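Side-chain contacts in argonaute (PDB 5G5S), which cuts single-stranded DNA targets matched to short single-stranded DNA guides and may defend the archaeon against invading genetic elements: residues A[522-527]-A[663-668]; A[534-539]-A[547-552]; A[593-598]-A[650-655]; A[690-695]-A[700-705]. All blocks are in the same frame, centred on the assembly; numbering follows the deposited sequence. Where two conformers were deposited one is given.

Contact 1: residues A[522-527]-A[663-668]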
loop_
_atom_site.group_PDB
_atom_site.type_symbol
_atom_site.label_atom_id
_atom_site.label_comp_id
_atom_site.label_asym_id
_atom_site.label_seq_id
_atom_site.Cartn_x
_atom_site.Cartn_y
_atom_site.Cartn_z
ATOM N N VAL A 522 9.111 -1.292 -9.569
ATOM C CA VAL A 522 9.418 -2.712 -9.471
ATOM C C VAL A 522 9.029 -3.300 -10.825
ATOM O O VAL A 522 7.871 -3.238 -11.220
ATOM C CB VAL A 522 8.859 -3.444 -8.220
ATOM C CG1 VAL A 522 9.207 -4.926 -8.248
ATOM C CG2 VAL A 522 9.433 -2.823 -6.955
ATOM N N VAL A 523 10.039 -3.724 -11.591
ATOM C CA VAL A 523 9.880 -4.240 -12.943
ATOM C C VAL A 523 9.701 -5.756 -12.964
ATOM O O VAL A 523 10.572 -6.497 -12.521
ATOM C CB VAL A 523 11.050 -3.770 -13.856
ATOM C CG1 VAL A 523 10.836 -4.211 -15.305
ATOM C CG2 VAL A 523 11.260 -2.254 -13.773
ATOM N N TYR A 524 8.572 -6.204 -13.513
ATOM C CA TYR A 524 8.235 -7.606 -13.699
ATOM C C TYR A 524 8.249 -7.926 -15.178
ATOM O O TYR A 524 7.822 -7.104 -15.977
ATOM C CB TYR A 524 6.848 -7.919 -13.111
ATOM C CG TYR A 524 6.872 -8.216 -11.630
ATOM C CD1 TYR A 524 7.304 -7.258 -10.712
ATOM C CD2 TYR A 524 6.444 -9.440 -11.139
ATOM C CE1 TYR A 524 7.334 -7.528 -9.346
ATOM C CE2 TYR A 524 6.462 -9.719 -9.773
ATOM C CZ TYR A 524 6.904 -8.756 -8.882
ATOM O OH TYR A 524 6.930 -9.018 -7.541
ATOM N N ASP A 525 8.716 -9.122 -15.545
ATOM C CA ASP A 525 8.704 -9.542 -16.943
ATOM C C ASP A 525 7.392 -10.269 -17.264
ATOM O O ASP A 525 6.522 -10.373 -16.391
ATOM C CB ASP A 525 9.957 -10.374 -17.304
ATOM C CG ASP A 525 10.141 -11.707 -16.591
ATOM O OD1 ASP A 525 9.177 -12.185 -15.950
ATOM O OD2 ASP A 525 11.232 -12.297 -16.718
ATOM N N SER A 526 7.259 -10.785 -18.502
ATOM C CA SER A 526 6.074 -11.501 -18.969
ATOM C C SER A 526 5.770 -12.801 -18.195
ATOM O O SER A 526 4.623 -13.261 -18.251
ATOM C CB SER A 526 6.151 -11.757 -20.472
ATOM O OG SER A 526 7.166 -12.687 -20.810
ATOM N N GLU A 527 6.780 -13.387 -17.480
ATOM C CA GLU A 527 6.633 -14.611 -16.669
ATOM C C GLU A 527 6.309 -14.310 -15.183
ATOM O O GLU A 527 6.153 -15.244 -14.390
ATOM C CB GLU A 527 7.908 -15.485 -16.716
ATOM C CG GLU A 527 8.314 -16.036 -18.071
ATOM C CD GLU A 527 9.703 -16.650 -18.069
ATOM O OE1 GLU A 527 10.642 -15.999 -17.552
ATOM O OE2 GLU A 527 9.858 -17.780 -18.589
ATOM N N TYR A 663 -5.084 -10.339 -10.561
ATOM C CA TYR A 663 -5.232 -11.445 -9.618
ATOM C C TYR A 663 -4.018 -12.352 -9.659
ATOM O O TYR A 663 -3.551 -12.771 -8.602
ATOM C CB TYR A 663 -6.505 -12.281 -9.892
ATOM C CG TYR A 663 -6.631 -13.448 -8.934
ATOM C CD1 TYR A 663 -6.914 -13.241 -7.586
ATOM C CD2 TYR A 663 -6.358 -14.750 -9.348
ATOM C CE1 TYR A 663 -6.984 -14.309 -6.686
ATOM C CE2 TYR A 663 -6.435 -15.826 -8.462
ATOM C CZ TYR A 663 -6.745 -15.601 -7.129
ATOM O OH TYR A 663 -6.828 -16.655 -6.246
ATOM N N ASP A 664 -3.532 -12.689 -10.866
ATOM C CA ASP A 664 -2.368 -13.565 -11.037
ATOM C C ASP A 664 -1.139 -12.952 -10.381
ATOM O O ASP A 664 -0.314 -13.686 -9.854
ATOM C CB ASP A 664 -2.060 -13.812 -12.531
ATOM C CG ASP A 664 -3.083 -14.610 -13.325
ATOM O OD1 ASP A 664 -3.981 -15.223 -12.700
ATOM O OD2 ASP A 664 -3.017 -14.576 -14.580
ATOM N N LEU A 665 -1.021 -11.608 -10.435
ATOM C CA LEU A 665 0.094 -10.860 -9.854
ATOM C C LEU A 665 0.064 -10.799 -8.332
ATOM O O LEU A 665 1.116 -10.637 -7.735
ATOM C CB LEU A 665 0.246 -9.470 -10.487
ATOM C CG LEU A 665 0.671 -9.440 -11.962
ATOM C CD1 LEU A 665 0.391 -8.075 -12.581
ATOM C CD2 LEU A 665 2.140 -9.809 -12.129
ATOM N N THR A 666 -1.113 -10.987 -7.694
ATOM C CA THR A 666 -1.237 -11.057 -6.214
ATOM C C THR A 666 -0.665 -12.420 -5.712
ATOM O O THR A 666 -0.364 -12.595 -4.525
ATOM C CB THR A 666 -2.719 -10.884 -5.756
ATOM O OG1 THR A 666 -3.481 -12.070 -6.056
ATOM C CG2 THR A 666 -3.396 -9.631 -6.334
ATOM N N LYS A 667 -0.560 -13.388 -6.635
ATOM C CA LYS A 667 -0.052 -14.730 -6.388
ATOM C C LYS A 667 1.488 -14.795 -6.498
ATOM O O LYS A 667 2.075 -15.766 -6.055
ATOM C CB LYS A 667 -0.719 -15.700 -7.376
ATOM C CG LYS A 667 -0.980 -17.082 -6.840
ATOM C CD LYS A 667 -1.531 -17.974 -7.947
ATOM C CE LYS A 667 -2.001 -19.319 -7.444
ATOM N NZ LYS A 667 -3.385 -19.242 -6.910
ATOM N N MET A 668 2.139 -13.784 -7.098
ATOM C CA MET A 668 3.609 -13.731 -7.218
ATOM C C MET A 668 4.225 -13.154 -5.931
ATOM O O MET A 668 4.996 -12.206 -5.938
ATOM C CB MET A 668 4.045 -12.987 -8.500
ATOM C CG MET A 668 3.638 -13.701 -9.796
ATOM S SD MET A 668 4.046 -15.486 -9.895
ATOM C CE MET A 668 5.823 -15.426 -9.891
#
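Tyr524 on strand 517-525 faces Leu665 and Met668 of segment 663-668. Its CB points toward that segment but makes no close contact there. The torsion at CB (chi1 -84°) leaves CG beside the backbone N and turns the ring toward Leu665 and Met668. Ring atom CD2 then meets Leu665 CD2 at 4.4 Å, in an oblique approach. The next atom, CE2, lies 4.3 Å from Met668 CB, which sits at the ring edge close to the ring plane. At the tip, Tyr524 OH is 4.1 Å from Met668 O, too far for a hydrogen bond. The contact is therefore loose apolar packing, and all three residues are buried. Ala684, Pro685 and Tyr688 of helix 684-697 also pack on the tyrosine. Leu665 reaches on to Ile502 of the neighbouring strand. Just past the tyrosine, Asp525 OD1 accepts from Glu527 N at 3.1 Å and forms an Asx turn. It also accepts from Lys529 N, while OD2 makes a salt bridge with Arg531. The turn leads into strand 530-537. The C-terminal part of helix 656-666 and the residues after it thus pack on the second strand of the RNase H-like sheet of a PIWI domain.

Contact 2: residues A[534-539]-A[547-552]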
loop_
_atom_site.group_PDB
_atom_site.type_symbol
_atom_site.label_atom_id
_atom_site.label_comp_id
_atom_site.label_asym_id
_atom_site.label_seq_id
_atom_site.Cartn_x
_atom_site.Cartn_y
_atom_site.Cartn_z
ATOM N N GLN A 534 13.949 -0.704 -9.072
ATOM C CA GLN A 534 14.553 0.543 -9.502
ATOM C C GLN A 534 14.197 1.785 -8.692
ATOM O O GLN A 534 13.140 2.362 -8.942
ATOM C CB GLN A 534 14.256 0.769 -11.010
ATOM C CG GLN A 534 15.293 1.616 -11.740
ATOM C CD GLN A 534 16.692 1.080 -11.562
ATOM O OE1 GLN A 534 17.023 -0.038 -11.995
ATOM N NE2 GLN A 534 17.520 1.838 -10.854
ATOM N N PRO A 535 15.102 2.293 -7.811
ATOM C CA PRO A 535 14.830 3.585 -7.145
ATOM C C PRO A 535 14.797 4.701 -8.197
ATOM O O PRO A 535 15.520 4.623 -9.187
ATOM C CB PRO A 535 16.033 3.777 -6.202
ATOM C CG PRO A 535 16.724 2.449 -6.144
ATOM C CD PRO A 535 16.441 1.780 -7.451
ATOM N N ILE A 536 13.931 5.702 -8.015
ATOM C CA ILE A 536 13.811 6.823 -8.959
ATOM C C ILE A 536 14.196 8.117 -8.257
ATOM O O ILE A 536 13.609 8.451 -7.226
ATOM C CB ILE A 536 12.393 6.929 -9.635
ATOM C CG1 ILE A 536 11.828 5.569 -10.165
ATOM C CG2 ILE A 536 12.326 8.057 -10.690
ATOM C CD1 ILE A 536 12.610 4.857 -11.297
ATOM N N GLU A 537 15.174 8.844 -8.830
ATOM C CA GLU A 537 15.627 10.153 -8.336
ATOM C C GLU A 537 14.613 11.186 -8.797
ATOM O O GLU A 537 14.125 11.070 -9.921
ATOM C CB GLU A 537 16.988 10.524 -8.943
ATOM C CG GLU A 537 18.152 9.664 -8.496
ATOM C CD GLU A 537 19.432 9.937 -9.264
ATOM O OE1 GLU A 537 20.004 11.038 -9.094
ATOM O OE2 GLU A 537 19.867 9.048 -10.032
ATOM N N THR A 538 14.307 12.203 -7.958
ATOM C CA THR A 538 13.365 13.275 -8.334
ATOM C C THR A 538 13.970 14.157 -9.451
ATOM O O THR A 538 15.196 14.330 -9.467
ATOM C CB THR A 538 12.940 14.117 -7.129
ATOM O OG1 THR A 538 14.097 14.619 -6.470
ATOM C CG2 THR A 538 12.053 13.363 -6.162
ATOM N N PRO A 539 13.145 14.714 -10.383
ATOM C CA PRO A 539 13.713 15.509 -11.496
ATOM C C PRO A 539 14.645 16.671 -11.148
ATOM O O PRO A 539 15.773 16.719 -11.649
ATOM C CB PRO A 539 12.482 15.968 -12.299
ATOM C CG PRO A 539 11.301 15.665 -11.447
ATOM C CD PRO A 539 11.680 14.565 -10.519
ATOM N N LEU A 547 4.766 10.354 -14.450
ATOM C CA LEU A 547 4.982 9.192 -15.320
ATOM C C LEU A 547 5.892 9.479 -16.540
ATOM O O LEU A 547 6.841 8.724 -16.720
ATOM C CB LEU A 547 3.669 8.498 -15.714
ATOM C CG LEU A 547 3.798 7.134 -16.411
ATOM C CD1 LEU A 547 4.564 6.116 -15.546
ATOM C CD2 LEU A 547 2.437 6.589 -16.789
ATOM N N PRO A 548 5.713 10.569 -17.341
ATOM C CA PRO A 548 6.672 10.830 -18.433
ATOM C C PRO A 548 8.141 10.862 -17.981
ATOM O O PRO A 548 8.987 10.292 -18.670
ATOM C CB PRO A 548 6.208 12.183 -18.983
ATOM C CG PRO A 548 4.752 12.224 -18.658
ATOM C CD PRO A 548 4.652 11.601 -17.314
ATOM N N TYR A 549 8.433 11.466 -16.804
ATOM C CA TYR A 549 9.782 11.520 -16.230
ATOM C C TYR A 549 10.308 10.144 -15.805
ATOM O O TYR A 549 11.492 9.876 -16.006
ATOM C CB TYR A 549 9.869 12.527 -15.069
ATOM C CG TYR A 549 11.177 12.465 -14.311
ATOM C CD1 TYR A 549 12.311 13.124 -14.781
ATOM C CD2 TYR A 549 11.301 11.694 -13.162
ATOM C CE1 TYR A 549 13.537 13.011 -14.121
ATOM C CE2 TYR A 549 12.509 11.600 -12.478
ATOM C CZ TYR A 549 13.625 12.259 -12.957
ATOM O OH TYR A 549 14.803 12.168 -12.252
ATOM N N VAL A 550 9.443 9.279 -15.215
ATOM C CA VAL A 550 9.793 7.922 -14.789
ATOM C C VAL A 550 10.326 7.138 -16.003
ATOM O O VAL A 550 11.400 6.538 -15.919
ATOM C CB VAL A 550 8.604 7.191 -14.090
ATOM C CG1 VAL A 550 8.910 5.712 -13.837
ATOM C CG2 VAL A 550 8.221 7.884 -12.790
ATOM N N ILE A 551 9.589 7.191 -17.131
ATOM C CA ILE A 551 9.932 6.511 -18.383
ATOM C C ILE A 551 11.268 6.989 -18.921
ATOM O O ILE A 551 12.109 6.157 -19.265
ATOM C CB ILE A 551 8.776 6.595 -19.417
ATOM C CG1 ILE A 551 7.476 5.955 -18.844
ATOM C CG2 ILE A 551 9.181 5.930 -20.731
ATOM C CD1 ILE A 551 6.186 6.330 -19.546
ATOM N N GLU A 552 11.484 8.325 -18.941
ATOM C CA GLU A 552 12.726 8.956 -19.383
ATOM C C GLU A 552 13.881 8.464 -18.512
ATOM O O GLU A 552 14.920 8.099 -19.044
ATOM C CB GLU A 552 12.628 10.488 -19.287
ATOM C CG GLU A 552 11.757 11.139 -20.348
ATOM C CD GLU A 552 11.694 12.650 -20.224
ATOM O OE1 GLU A 552 12.658 13.319 -20.660
ATOM O OE2 GLU A 552 10.695 13.166 -19.669
#
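Tyr549 OH donates to Glu537 O at 2.7 Å, a short bond from helix 547-556 to the last residue of strand 530-537. The hydroxyl does not sit on a carbonyl lone pair. It comes from above the carbonyl plane, 48° out of it. Relative to the ring, the same oxygen lies at the edge and in plane, 3.1 Å from Tyr549 CE2. The phenol reaches this place because its CG is anti to the backbone N (chi1 171°), which extends the ring from the helix toward the strand end. Pro539 then covers one ring face. Its CB is 3.9 Å from the ring centroid and 20° off the normal, a CH-pi contact. Pro539 CD touches Tyr549 CE2 at 3.6 Å, so the proline spans much of that face. Ile536 CG2 meets the same CE2 at 4.0 Å, in an oblique approach. The bond fixes the hydroxyl end, and the proline on the face probably limits turning of the ring. The Glu537 carboxylate has a separate partner, the hydroxyl of Tyr553 one turn further along the helix. Thr538 OG1 bonds to His515 O. Pro539 comes within about 4 Å of the side chain of Glu543. The contact thus closes the base of the loop between the third strand and first helix of the RNase H-like fold, which carries Glu543, probably the glutamate of the argonaute catalytic tetrad.

Contact 3: residues A[593-598]-A[650-655]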
loop_
_atom_site.group_PDB
_atom_site.type_symbol
_atom_site.label_atom_id
_atom_site.label_comp_id
_atom_site.label_asym_id
_atom_site.label_seq_id
_atom_site.Cartn_x
_atom_site.Cartn_y
_atom_site.Cartn_z
ATOM N N ASN A 593 3.773 0.600 -26.693
ATOM C CA ASN A 593 2.420 0.673 -26.164
ATOM C C ASN A 593 2.594 0.871 -24.648
ATOM O O ASN A 593 3.174 0.018 -23.967
ATOM C CB ASN A 593 1.655 -0.599 -26.479
ATOM C CG ASN A 593 0.218 -0.573 -26.027
ATOM O OD1 ASN A 593 -0.657 -0.024 -26.698
ATOM N ND2 ASN A 593 -0.071 -1.238 -24.915
ATOM N N ILE A 594 2.182 2.040 -24.147
ATOM C CA ILE A 594 2.283 2.381 -22.731
ATOM C C ILE A 594 0.898 2.397 -22.136
ATOM O O ILE A 594 0.031 3.171 -22.557
ATOM C CB ILE A 594 3.057 3.706 -22.464
ATOM C CG1 ILE A 594 4.440 3.770 -23.181
ATOM C CG2 ILE A 594 3.155 4.008 -20.961
ATOM C CD1 ILE A 594 5.547 2.709 -22.750
ATOM N N GLU A 595 0.679 1.516 -21.167
ATOM C CA GLU A 595 -0.601 1.452 -20.481
ATOM C C GLU A 595 -0.450 1.796 -19.017
ATOM O O GLU A 595 0.628 1.620 -18.440
ATOM C CB GLU A 595 -1.280 0.102 -20.682
ATOM C CG GLU A 595 -1.815 -0.077 -22.093
ATOM C CD GLU A 595 -2.426 -1.435 -22.367
ATOM O OE1 GLU A 595 -2.760 -2.142 -21.392
ATOM O OE2 GLU A 595 -2.559 -1.800 -23.557
ATOM N N VAL A 596 -1.515 2.356 -18.445
ATOM C CA VAL A 596 -1.595 2.747 -17.049
ATOM C C VAL A 596 -2.984 2.457 -16.489
ATOM O O VAL A 596 -4.001 2.717 -17.133
ATOM C CB VAL A 596 -1.050 4.187 -16.745
ATOM C CG1 VAL A 596 -1.908 5.281 -17.377
ATOM C CG2 VAL A 596 -0.883 4.422 -15.245
ATOM N N ILE A 597 -3.007 1.841 -15.318
ATOM C CA ILE A 597 -4.221 1.548 -14.586
ATOM C C ILE A 597 -3.993 2.017 -13.143
ATOM O O ILE A 597 -2.881 1.907 -12.620
ATOM C CB ILE A 597 -4.668 0.064 -14.734
ATOM C CG1 ILE A 597 -6.186 -0.101 -14.383
ATOM C CG2 ILE A 597 -3.741 -0.895 -13.952
ATOM C CD1 ILE A 597 -6.899 -1.434 -14.773
ATOM N N SER A 598 -5.029 2.583 -12.531
ATOM C CA SER A 598 -4.981 3.061 -11.157
ATOM C C SER A 598 -5.475 1.950 -10.229
ATOM O O SER A 598 -6.529 1.361 -10.468
ATOM C CB SER A 598 -5.806 4.336 -11.002
ATOM O OG SER A 598 -5.974 4.698 -9.641
ATOM N N GLU A 650 -6.235 6.517 -25.442
ATOM C CA GLU A 650 -7.422 5.666 -25.481
ATOM C C GLU A 650 -7.755 5.176 -24.075
ATOM O O GLU A 650 -6.890 4.634 -23.380
ATOM C CB GLU A 650 -7.122 4.478 -26.411
ATOM C CG GLU A 650 -8.224 3.478 -26.670
ATOM C CD GLU A 650 -7.810 2.385 -27.641
ATOM O OE1 GLU A 650 -6.685 2.471 -28.189
ATOM O OE2 GLU A 650 -8.618 1.453 -27.868
ATOM N N GLY A 651 -9.003 5.400 -23.676
ATOM C CA GLY A 651 -9.564 4.940 -22.415
ATOM C C GLY A 651 -10.118 3.545 -22.603
ATOM O O GLY A 651 -10.965 3.333 -23.471
ATOM N N LEU A 652 -9.619 2.573 -21.815
ATOM C CA LEU A 652 -10.037 1.173 -21.924
ATOM C C LEU A 652 -11.029 0.798 -20.829
ATOM O O LEU A 652 -10.954 1.318 -19.717
ATOM C CB LEU A 652 -8.809 0.239 -21.876
ATOM C CG LEU A 652 -7.673 0.494 -22.898
ATOM C CD1 LEU A 652 -6.426 -0.259 -22.513
ATOM C CD2 LEU A 652 -8.093 0.108 -24.315
ATOM N N LYS A 653 -11.969 -0.092 -21.142
ATOM C CA LYS A 653 -12.952 -0.557 -20.171
ATOM C C LYS A 653 -12.315 -1.656 -19.334
ATOM O O LYS A 653 -11.651 -2.532 -19.880
ATOM C CB LYS A 653 -14.214 -1.080 -20.880
ATOM N N ILE A 654 -12.471 -1.584 -18.019
ATOM C CA ILE A 654 -11.982 -2.615 -17.104
ATOM C C ILE A 654 -12.764 -3.903 -17.424
ATOM O O ILE A 654 -13.990 -3.865 -17.529
ATOM C CB ILE A 654 -12.067 -2.118 -15.637
ATOM C CG1 ILE A 654 -10.879 -1.171 -15.360
ATOM C CG2 ILE A 654 -12.095 -3.283 -14.623
ATOM C CD1 ILE A 654 -11.164 -0.065 -14.436
ATOM N N ASN A 655 -12.038 -5.007 -17.701
ATOM C CA ASN A 655 -12.632 -6.272 -18.156
ATOM C C ASN A 655 -12.112 -7.493 -17.380
ATOM O O ASN A 655 -11.329 -7.325 -16.453
ATOM C CB ASN A 655 -12.396 -6.419 -19.693
ATOM C CG ASN A 655 -10.932 -6.398 -20.122
ATOM O OD1 ASN A 655 -10.028 -6.824 -19.406
ATOM N ND2 ASN A 655 -10.661 -5.911 -21.311
#
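Two side chains of strand 593-600, Glu595 and Ile597, meet Leu652 and Ile654 in separate pairs. Glu595 and Leu652 cross at about a right angle. The glutamate is extended beyond CG, and its carboxyl carbon CD comes 4.2 Å from Leu652 CD1. Ile597 and Ile654 are inclined to each other instead. The CG1 branch of Ile597 runs anti to the backbone N (chi1 -160°) and stays extended to its end (chi2 167°). This pushes CD1 out to Ile654 CG1, at 4.0 Å. Both pairs touch by van der Waals packing. The two backbones remain more than 9 Å apart at the CA atoms because strands 593-600 and 648-652 are not sheet neighbours, and Ile654 lies in the loop after the second. Strand 636-645 pairs with both in the mixed central sheet of the RNase H-like PIWI fold. Leu652 also lies on Trp641 and Arg643 of that intervening strand. Asn593 ND2 donates to Glu595 OE2 at 2.9 Å, nearly straight (161°), with the acceptor in the amide plane but the amide above the carboxylate plane. Arg643 forms a salt bridge to the same oxygen, and OE1 accepts from the Tyr499 hydroxyl and Trp641 NE1. These partners hold the buried carboxylate in place and would favour its charged form. Beyond Ile654, Asn655 caps helix 656-666 through a bond from Ile658 N to OD1.

Contact 4: residues A[690-695]-A[700-705]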
loop_
_atom_site.group_PDB
_atom_site.type_symbol
_atom_site.label_atom_id
_atom_site.label_comp_id
_atom_site.label_asym_id
_atom_site.label_seq_id
_atom_site.Cartn_x
_atom_site.Cartn_y
_atom_site.Cartn_z
ATOM N N ASP A 690 5.820 -0.081 -3.001
ATOM C CA ASP A 690 5.399 0.607 -1.785
ATOM C C ASP A 690 6.258 0.201 -0.579
ATOM O O ASP A 690 6.658 1.067 0.194
ATOM C CB ASP A 690 3.904 0.398 -1.510
ATOM C CG ASP A 690 3.431 1.122 -0.260
ATOM O OD1 ASP A 690 3.497 2.377 -0.235
ATOM O OD2 ASP A 690 3.057 0.437 0.717
ATOM N N LYS A 691 6.576 -1.104 -0.455
ATOM C CA LYS A 691 7.422 -1.653 0.607
ATOM C C LYS A 691 8.873 -1.131 0.534
ATOM O O LYS A 691 9.522 -0.987 1.576
ATOM C CB LYS A 691 7.393 -3.192 0.577
ATOM C CG LYS A 691 6.236 -3.815 1.370
ATOM C CD LYS A 691 6.339 -5.336 1.347
ATOM C CE LYS A 691 5.673 -6.013 2.534
ATOM N NZ LYS A 691 5.509 -7.488 2.330
ATOM N N PHE A 692 9.379 -0.856 -0.682
ATOM C CA PHE A 692 10.730 -0.334 -0.861
ATOM C C PHE A 692 10.788 1.134 -0.458
ATOM O O PHE A 692 11.730 1.542 0.222
ATOM C CB PHE A 692 11.267 -0.564 -2.287
ATOM C CG PHE A 692 12.645 0.033 -2.509
ATOM C CD1 PHE A 692 13.788 -0.640 -2.097
ATOM C CD2 PHE A 692 12.793 1.299 -3.066
ATOM C CE1 PHE A 692 15.051 -0.077 -2.275
ATOM C CE2 PHE A 692 14.060 1.858 -3.251
ATOM C CZ PHE A 692 15.179 1.163 -2.858
ATOM N N VAL A 693 9.770 1.918 -0.857
ATOM C CA VAL A 693 9.656 3.344 -0.527
ATOM C C VAL A 693 9.574 3.542 0.998
ATOM O O VAL A 693 10.276 4.413 1.525
ATOM C CB VAL A 693 8.558 4.067 -1.363
ATOM C CG1 VAL A 693 8.314 5.501 -0.881
ATOM C CG2 VAL A 693 8.938 4.076 -2.846
ATOM N N LYS A 694 8.808 2.674 1.709
ATOM C CA LYS A 694 8.711 2.704 3.174
ATOM C C LYS A 694 10.063 2.375 3.806
ATOM O O LYS A 694 10.486 3.085 4.724
ATOM C CB LYS A 694 7.620 1.749 3.719
ATOM C CG LYS A 694 6.175 2.065 3.314
ATOM C CD LYS A 694 5.676 3.436 3.785
ATOM C CE LYS A 694 4.425 3.872 3.056
ATOM N NZ LYS A 694 4.219 5.345 3.141
ATOM N N ALA A 695 10.746 1.330 3.291
ATOM C CA ALA A 695 12.059 0.868 3.742
ATOM C C ALA A 695 13.110 1.970 3.614
ATOM O O ALA A 695 13.898 2.178 4.537
ATOM C CB ALA A 695 12.493 -0.361 2.954
ATOM N N TRP A 700 16.816 2.348 5.413
ATOM C CA TRP A 700 17.412 1.071 4.998
ATOM C C TRP A 700 18.436 1.453 3.915
ATOM O O TRP A 700 18.234 2.445 3.202
ATOM C CB TRP A 700 16.371 0.146 4.338
ATOM C CG TRP A 700 15.675 -0.819 5.245
ATOM C CD1 TRP A 700 14.558 -0.583 5.995
ATOM C CD2 TRP A 700 15.974 -2.215 5.400
ATOM N NE1 TRP A 700 14.177 -1.730 6.655
ATOM C CE2 TRP A 700 15.025 -2.750 6.302
ATOM C CE3 TRP A 700 16.971 -3.062 4.885
ATOM C CZ2 TRP A 700 15.037 -4.094 6.694
ATOM C CZ3 TRP A 700 16.973 -4.397 5.269
ATOM C CH2 TRP A 700 16.026 -4.896 6.174
ATOM N N LYS A 701 19.512 0.665 3.781
ATOM C CA LYS A 701 20.561 0.889 2.782
ATOM C C LYS A 701 20.063 0.536 1.372
ATOM O O LYS A 701 19.315 -0.430 1.205
ATOM C CB LYS A 701 21.788 0.030 3.135
ATOM C CG LYS A 701 23.032 0.292 2.297
ATOM C CD LYS A 701 24.174 -0.654 2.663
ATOM C CE LYS A 701 24.263 -1.850 1.744
ATOM N NZ LYS A 701 25.442 -2.700 2.059
ATOM N N ILE A 702 20.484 1.322 0.365
ATOM C CA ILE A 702 20.196 1.062 -1.044
ATOM C C ILE A 702 21.411 0.285 -1.524
ATOM O O ILE A 702 22.532 0.817 -1.489
ATOM C CB ILE A 702 19.998 2.353 -1.893
ATOM C CG1 ILE A 702 18.851 3.229 -1.379
ATOM C CG2 ILE A 702 19.834 2.022 -3.390
ATOM C CD1 ILE A 702 18.967 4.685 -1.825
ATOM N N ASP A 703 21.203 -0.984 -1.921
ATOM C CA ASP A 703 22.276 -1.846 -2.424
ATOM C C ASP A 703 21.949 -2.124 -3.874
ATOM O O ASP A 703 21.124 -3.000 -4.171
ATOM C CB ASP A 703 22.376 -3.147 -1.607
ATOM C CG ASP A 703 23.643 -3.944 -1.828
ATOM O OD1 ASP A 703 23.999 -4.189 -3.003
ATOM O OD2 ASP A 703 24.230 -4.405 -0.832
ATOM N N GLU A 704 22.563 -1.322 -4.766
ATOM C CA GLU A 704 22.376 -1.317 -6.220
ATOM C C GLU A 704 22.450 -2.673 -6.886
ATOM O O GLU A 704 21.560 -2.992 -7.678
ATOM C CB GLU A 704 23.334 -0.334 -6.902
ATOM C CG GLU A 704 22.941 1.124 -6.727
ATOM C CD GLU A 704 24.063 2.109 -7.003
ATOM O OE1 GLU A 704 25.087 2.071 -6.281
ATOM O OE2 GLU A 704 23.906 2.937 -7.930
ATOM N N GLU A 705 23.503 -3.461 -6.576
ATOM C CA GLU A 705 23.717 -4.789 -7.151
ATOM C C GLU A 705 22.569 -5.730 -6.813
ATOM O O GLU A 705 22.072 -6.424 -7.708
ATOM C CB GLU A 705 25.065 -5.382 -6.713
#
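Ala695 and Trp700 bury the most surface here, with Phe692 third. Trp700 N donates to Ala695 O at 3.1 Å, with an N-H...O angle of 158°. The bond spans five residues and holds the chain as it leaves helix 684-697. The same carbonyl oxygen lies at the edge of the indole, near its plane, 3.2 Å from Trp700 CD1. Trp700 has its CG anti to its own carbonyl carbon (chi1 -93°). The five-membered end of the indole is thereby brought beside Ala695. There CD1 meets Ala695 CB at 3.7 Å, and CG is 3.9 Å from the same methyl. One residue of the helix is thus touched twice, at its carbonyl by backbone and indole and at its methyl by the indole. Phe692, one turn earlier, extends away from the helix and brings CZ to 4.5 Å from Ile702 CG1. This is a light, oblique touch at the partly exposed side of the contact. On either side of Ile702 in the sequence, Lys701 NZ and Asp703 OD2 form a salt bridge at 3.6 Å, and Asp703 stands at the N-cap of helix 704-708. Tyr713 OH bonds to both Lys701 O and Asp703 N. Helix 684-697 also carries Asp690, probably catalytic and metal-binding, whose carboxylate lies close to that of Asp506. Phe692 packs on Cys520 of strand 517-525, meets Phe714 edge-to-face and touches Leu707 of helix 704-708, while Trp700 rests on Lys449 of helix 442-452.

How the contacts relate
Contacts 1, 2 and 3 reach the same mixed sheet of the PIWI domain, on or next to which Asp506 and Asp572, two probable catalytic residues, lie. Contacts 1 and 2 pack helical segments on its adjacent strands 517-525 and 530-537, with centres 21 Å apart. Contact 3 joins two of its strands past a third, and contact 4 packs the C-terminal chain on helix 684-697. Contacts 2 and 3 fall between the two segments of contact 1 in the chain; contact 4 comes last. Contact 2 is a hub: Ile551 and Leu547 pack on Ile594 and Val596 of contact 3, and Pro535 on Phe692 and Ile702 of contact 4. Contacts 3 and 4 are farthest apart, 29 Å between centres.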